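Local structure of acetaldehyde dehydrogenase (Acetylating) (Geobacillus thermoglucosidasius, 5J78) at residues A66-E71 against A177-E182; S145-K150 against K171-A176. The protein probably catalyses the NAD-dependent interconversion of acetaldehyde and acetyl-CoA. All coordinates share one frame; numbering follows the deposited sequence.

Interaction 1: residues A66-E71 against A177-E182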
# COMPACT_ATOMS: atom_id res chain seq x y z
N ALA A 66 -33.94 -13.96 -20.95
CA ALA A 66 -33.41 -14.68 -22.10
C ALA A 66 -34.10 -14.25 -23.39
O ALA A 66 -33.46 -14.11 -24.45
CB ALA A 66 -33.56 -16.17 -21.91
N ASN A 67 -35.41 -14.03 -23.30
CA ASN A 67 -36.19 -13.67 -24.48
C ASN A 67 -35.77 -12.32 -25.00
O ASN A 67 -35.62 -12.12 -26.20
CB ASN A 67 -37.70 -13.66 -24.18
CG ASN A 67 -38.29 -15.06 -24.10
OD1 ASN A 67 -37.76 -16.00 -24.69
ND2 ASN A 67 -39.39 -15.19 -23.36
N ALA A 68 -35.54 -11.40 -24.08
CA ALA A 68 -35.17 -10.05 -24.46
C ALA A 68 -33.78 -10.02 -25.09
O ALA A 68 -33.53 -9.26 -26.02
CB ALA A 68 -35.23 -9.13 -23.25
N ALA A 69 -32.88 -10.86 -24.60
CA ALA A 69 -31.52 -10.91 -25.15
C ALA A 69 -31.55 -11.38 -26.59
O ALA A 69 -30.84 -10.87 -27.46
CB ALA A 69 -30.63 -11.84 -24.31
N ARG A 70 -32.37 -12.40 -26.82
CA ARG A 70 -32.57 -12.98 -28.13
C ARG A 70 -33.06 -11.92 -29.09
O ARG A 70 -32.54 -11.77 -30.18
CB ARG A 70 -33.58 -14.13 -28.03
CG ARG A 70 -33.67 -15.08 -29.21
CD ARG A 70 -34.53 -16.30 -28.79
NE ARG A 70 -34.00 -16.96 -27.58
CZ ARG A 70 -34.67 -17.16 -26.44
NH1 ARG A 70 -35.94 -16.76 -26.31
NH2 ARG A 70 -34.07 -17.77 -25.42
N GLU A 71 -34.04 -11.15 -28.65
CA GLU A 71 -34.62 -10.12 -29.48
C GLU A 71 -33.66 -8.98 -29.73
O GLU A 71 -33.75 -8.34 -30.76
CB GLU A 71 -35.89 -9.56 -28.83
CG GLU A 71 -37.07 -10.54 -28.76
CD GLU A 71 -38.11 -10.14 -27.70
OE1 GLU A 71 -38.88 -11.03 -27.27
OE2 GLU A 71 -38.15 -8.96 -27.30
N ALA A 177 -26.94 -4.46 -19.97
CA ALA A 177 -27.47 -4.52 -18.61
C ALA A 177 -28.88 -3.90 -18.47
O ALA A 177 -29.74 -4.44 -17.78
CB ALA A 177 -26.49 -3.83 -17.64
N ARG A 178 -29.08 -2.75 -19.13
CA ARG A 178 -30.35 -2.05 -19.15
C ARG A 178 -31.46 -2.97 -19.68
O ARG A 178 -32.52 -3.09 -19.09
CB ARG A 178 -30.23 -0.80 -20.04
CG ARG A 178 -31.03 0.42 -19.62
CD ARG A 178 -30.59 1.67 -20.43
NE ARG A 178 -29.40 2.31 -19.84
CZ ARG A 178 -28.26 2.56 -20.47
NH1 ARG A 178 -28.07 2.22 -21.76
NH2 ARG A 178 -27.28 3.15 -19.80
N ILE A 179 -31.17 -3.64 -20.79
CA ILE A 179 -32.11 -4.56 -21.41
C ILE A 179 -32.40 -5.76 -20.50
O ILE A 179 -33.54 -6.19 -20.40
CB ILE A 179 -31.57 -5.03 -22.77
CG1 ILE A 179 -31.70 -3.90 -23.80
CG2 ILE A 179 -32.36 -6.23 -23.29
CD1 ILE A 179 -30.86 -4.11 -25.02
N MET A 180 -31.38 -6.29 -19.83
CA MET A 180 -31.59 -7.39 -18.87
C MET A 180 -32.51 -6.98 -17.70
O MET A 180 -33.41 -7.73 -17.33
CB MET A 180 -30.23 -7.89 -18.35
CG MET A 180 -29.39 -8.69 -19.36
SD MET A 180 -30.26 -10.02 -20.26
CE MET A 180 -30.89 -9.13 -21.66
N GLN A 181 -32.29 -5.78 -17.14
CA GLN A 181 -33.09 -5.30 -16.00
C GLN A 181 -34.54 -5.02 -16.39
O GLN A 181 -35.46 -5.32 -15.63
CB GLN A 181 -32.46 -4.03 -15.42
CG GLN A 181 -33.30 -3.32 -14.40
CD GLN A 181 -33.42 -4.12 -13.11
OE1 GLN A 181 -32.59 -4.98 -12.82
NE2 GLN A 181 -34.46 -3.83 -12.33
N GLU A 182 -34.74 -4.43 -17.56
CA GLU A 182 -36.10 -4.14 -18.02
C GLU A 182 -36.87 -5.42 -18.28
O GLU A 182 -38.04 -5.52 -17.93
CB GLU A 182 -36.06 -3.26 -19.28
CG GLU A 182 -35.68 -1.84 -18.92
CD GLU A 182 -35.48 -0.93 -20.12
OE1 GLU A 182 -35.62 -1.40 -21.28
OE2 GLU A 182 -35.19 0.27 -19.88
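M180 and A69 make the closer of two apolar contacts between helix 55-84 and helix 170-186. The terminal methyl does the touching: M180 CE lies 3.8 Å from A69 CB and 3.9 Å from the backbone A69 N, so it rests against the helix wall as well as the alanine methyl. M180 reaches this place by folding, because its chain bends at both chi2 (-48°) and chi3 (89°) and carries CE back across to the other helix. The second apolar pair is looser and simpler. A68 points its methyl at the neighbouring helix, where I179 CG2 meets A68 CB at 4.1 Å; the CA atoms of these two residues, 7.0 Å apart, are the closest such pair between the two segments. I179 CG2 stands anti to the backbone N, which makes it the branch presented to A68, and the side chain also touches E72 and L76 further along helix 55-84.

The polar interactions run along the helices or to other neighbours. R70 NH1 gives a weak, bent hydrogen bond to N67 OD1 (2.6 Å, 130°), which lies at the edge of the guanidinium in its plane, while R70 NE bonds N101 of helix 89-107.

Alanine methyls thus face an isoleucine and a methionine on helix 170-186, which lies between helix 55-84 and strand 194-196 of the mixed sheet, consistent with the Rossmann-type cofactor-binding domain of aldehyde dehydrogenases.

Interaction 2: residues S145-K150 against K171-A176. With ACT (acetate ion), chain I.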
# COMPACT_ATOMS: atom_id res chain seq x y z
N SER A 145 -22.39 -10.10 -24.80
CA SER A 145 -22.69 -11.51 -24.57
C SER A 145 -22.34 -11.94 -23.15
O SER A 145 -23.05 -12.79 -22.57
CB SER A 145 -21.95 -12.41 -25.56
OG SER A 145 -20.56 -12.17 -25.56
N THR A 146 -21.28 -11.36 -22.58
CA THR A 146 -20.84 -11.71 -21.21
C THR A 146 -21.83 -11.15 -20.18
O THR A 146 -22.08 -11.76 -19.12
CB THR A 146 -19.42 -11.19 -20.92
OG1 THR A 146 -18.49 -11.71 -21.88
CG2 THR A 146 -18.94 -11.63 -19.52
N VAL A 147 -22.39 -9.99 -20.48
CA VAL A 147 -23.41 -9.39 -19.65
C VAL A 147 -24.64 -10.27 -19.62
O VAL A 147 -25.22 -10.51 -18.55
CB VAL A 147 -23.81 -7.98 -20.13
CG1 VAL A 147 -25.12 -7.54 -19.51
CG2 VAL A 147 -22.71 -7.00 -19.83
N ILE A 148 -25.05 -10.73 -20.80
CA ILE A 148 -26.23 -11.58 -20.91
C ILE A 148 -25.99 -12.87 -20.11
O ILE A 148 -26.81 -13.26 -19.28
CB ILE A 148 -26.53 -11.91 -22.38
CG1 ILE A 148 -26.98 -10.64 -23.13
CG2 ILE A 148 -27.59 -13.00 -22.49
CD1 ILE A 148 -26.89 -10.76 -24.62
N PHE A 149 -24.85 -13.50 -20.37
CA PHE A 149 -24.46 -14.74 -19.71
C PHE A 149 -24.46 -14.58 -18.18
O PHE A 149 -25.12 -15.33 -17.47
CB PHE A 149 -23.09 -15.19 -20.25
CG PHE A 149 -22.26 -15.97 -19.28
CD1 PHE A 149 -22.62 -17.27 -18.91
CD2 PHE A 149 -21.10 -15.41 -18.75
CE1 PHE A 149 -21.84 -17.99 -17.99
CE2 PHE A 149 -20.33 -16.12 -17.83
CZ PHE A 149 -20.70 -17.41 -17.45
N LYS A 150 -23.76 -13.56 -17.68
CA LYS A 150 -23.63 -13.35 -16.24
C LYS A 150 -24.94 -12.94 -15.58
O LYS A 150 -25.23 -13.34 -14.44
CB LYS A 150 -22.55 -12.30 -15.96
CG LYS A 150 -21.16 -12.84 -16.22
CD LYS A 150 -20.06 -11.86 -15.81
CE LYS A 150 -18.69 -12.50 -16.00
NZ LYS A 150 -17.55 -11.60 -15.69
N LYS A 171 -20.67 1.90 -23.29
CA LYS A 171 -22.05 2.10 -23.74
C LYS A 171 -22.77 0.80 -24.12
O LYS A 171 -23.91 0.59 -23.73
CB LYS A 171 -22.08 3.06 -24.92
CG LYS A 171 -21.78 4.50 -24.55
CD LYS A 171 -21.55 5.33 -25.79
CE LYS A 171 -21.13 6.75 -25.43
NZ LYS A 171 -19.85 7.10 -26.09
N CYS A 172 -22.13 -0.08 -24.88
CA CYS A 172 -22.81 -1.32 -25.25
C CYS A 172 -23.00 -2.24 -24.02
O CYS A 172 -24.03 -2.92 -23.90
CB CYS A 172 -22.06 -2.04 -26.37
SG CYS A 172 -20.45 -2.64 -25.93
N THR A 173 -22.04 -2.23 -23.10
CA THR A 173 -22.15 -3.02 -21.85
C THR A 173 -23.34 -2.52 -21.00
O THR A 173 -24.18 -3.31 -20.56
CB THR A 173 -20.82 -2.97 -21.02
OG1 THR A 173 -19.73 -3.41 -21.84
CG2 THR A 173 -20.89 -3.90 -19.79
N ALA A 174 -23.41 -1.22 -20.77
CA ALA A 174 -24.52 -0.65 -20.03
C ALA A 174 -25.87 -0.89 -20.73
O ALA A 174 -26.87 -1.11 -20.06
CB ALA A 174 -24.30 0.84 -19.80
N GLU A 175 -25.91 -0.86 -22.06
CA GLU A 175 -27.18 -1.09 -22.77
C GLU A 175 -27.63 -2.54 -22.57
O GLU A 175 -28.82 -2.80 -22.36
CB GLU A 175 -27.06 -0.73 -24.27
CG GLU A 175 -28.32 -1.01 -25.14
CD GLU A 175 -29.60 -0.32 -24.68
OE1 GLU A 175 -29.55 0.62 -23.86
OE2 GLU A 175 -30.69 -0.72 -25.15
N ALA A 176 -26.68 -3.47 -22.60
CA ALA A 176 -26.99 -4.87 -22.38
C ALA A 176 -27.55 -5.09 -20.97
O ALA A 176 -28.52 -5.82 -20.79
CB ALA A 176 -25.76 -5.73 -22.61
C ACT I . -20.11 -9.57 -28.01
O ACT I . -18.96 -9.54 -28.49
OXT ACT I . -20.23 -9.88 -26.84
CH3 ACT I . -21.32 -9.29 -28.84
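V147 points toward helix 170-186 and divides its two methyls between two residues one helical turn apart, A176 and T173. CG1, anti to the backbone N (chi1 164°), meets A176 CB at 3.6 Å and lies 3.7 Å from the carbonyl carbon A176 C. The A176 methyl points back toward V147, so it is met by CG1 and, at 3.9 Å, by V147 CB as well. The other branch, CG2, touches T173 CG2 at 3.6 Å, with the two side chains set obliquely to one another. T173 can offer a methyl here because its chi1 of -55° places OG1 beside its own backbone N, where the hydroxyl is hydrogen-bonded to A169 O one turn back. Cutting V147 back to an alanine removes both branches and is likely to leave a gap beside A176 and the T173 methyl without its contact from this helix.

S145 turns the other way, and its partner is an acetate ion, probably from the crystallisation liquor. One oxygen, OXT, accepts two bonds from this residue: a nearly straight one from S145 N (3.0 Å, 164°) and a short one from S145 OG (2.6 Å). K92 and K95 also bond the acetate.

The two segments therefore meet chiefly through methyl groups, without a polar bond between them, and the threonine hydroxyl is satisfied by the carbonyl of A169, just before its helix; the backbone N-H, hydroxyl and lysines beside this interface form a setting suited to a small anion.

Overall arrangement
Helix 170-186 is the element common to both contacts: 171-176 meets helix 143-156 in interaction 2, and one turn or so further on 177-182 meets helix 55-84 in interaction 1. Their centres lie about 9 Å apart, and they touch directly, A177 N against V147 CG1 at 3.6 Å and A69 CB against I148 CG2 at 3.7 Å, so the three helices pack as one cluster. The touching residues are buried in both, but interaction 2 lies nearer the middle of the chain, about 13 Å from its centre against about 20 Å. Interaction 1 sets a bent methionine and an isoleucine against two alanines; interaction 2 spreads one valine over an alanine and a threonine, with acetate alongside.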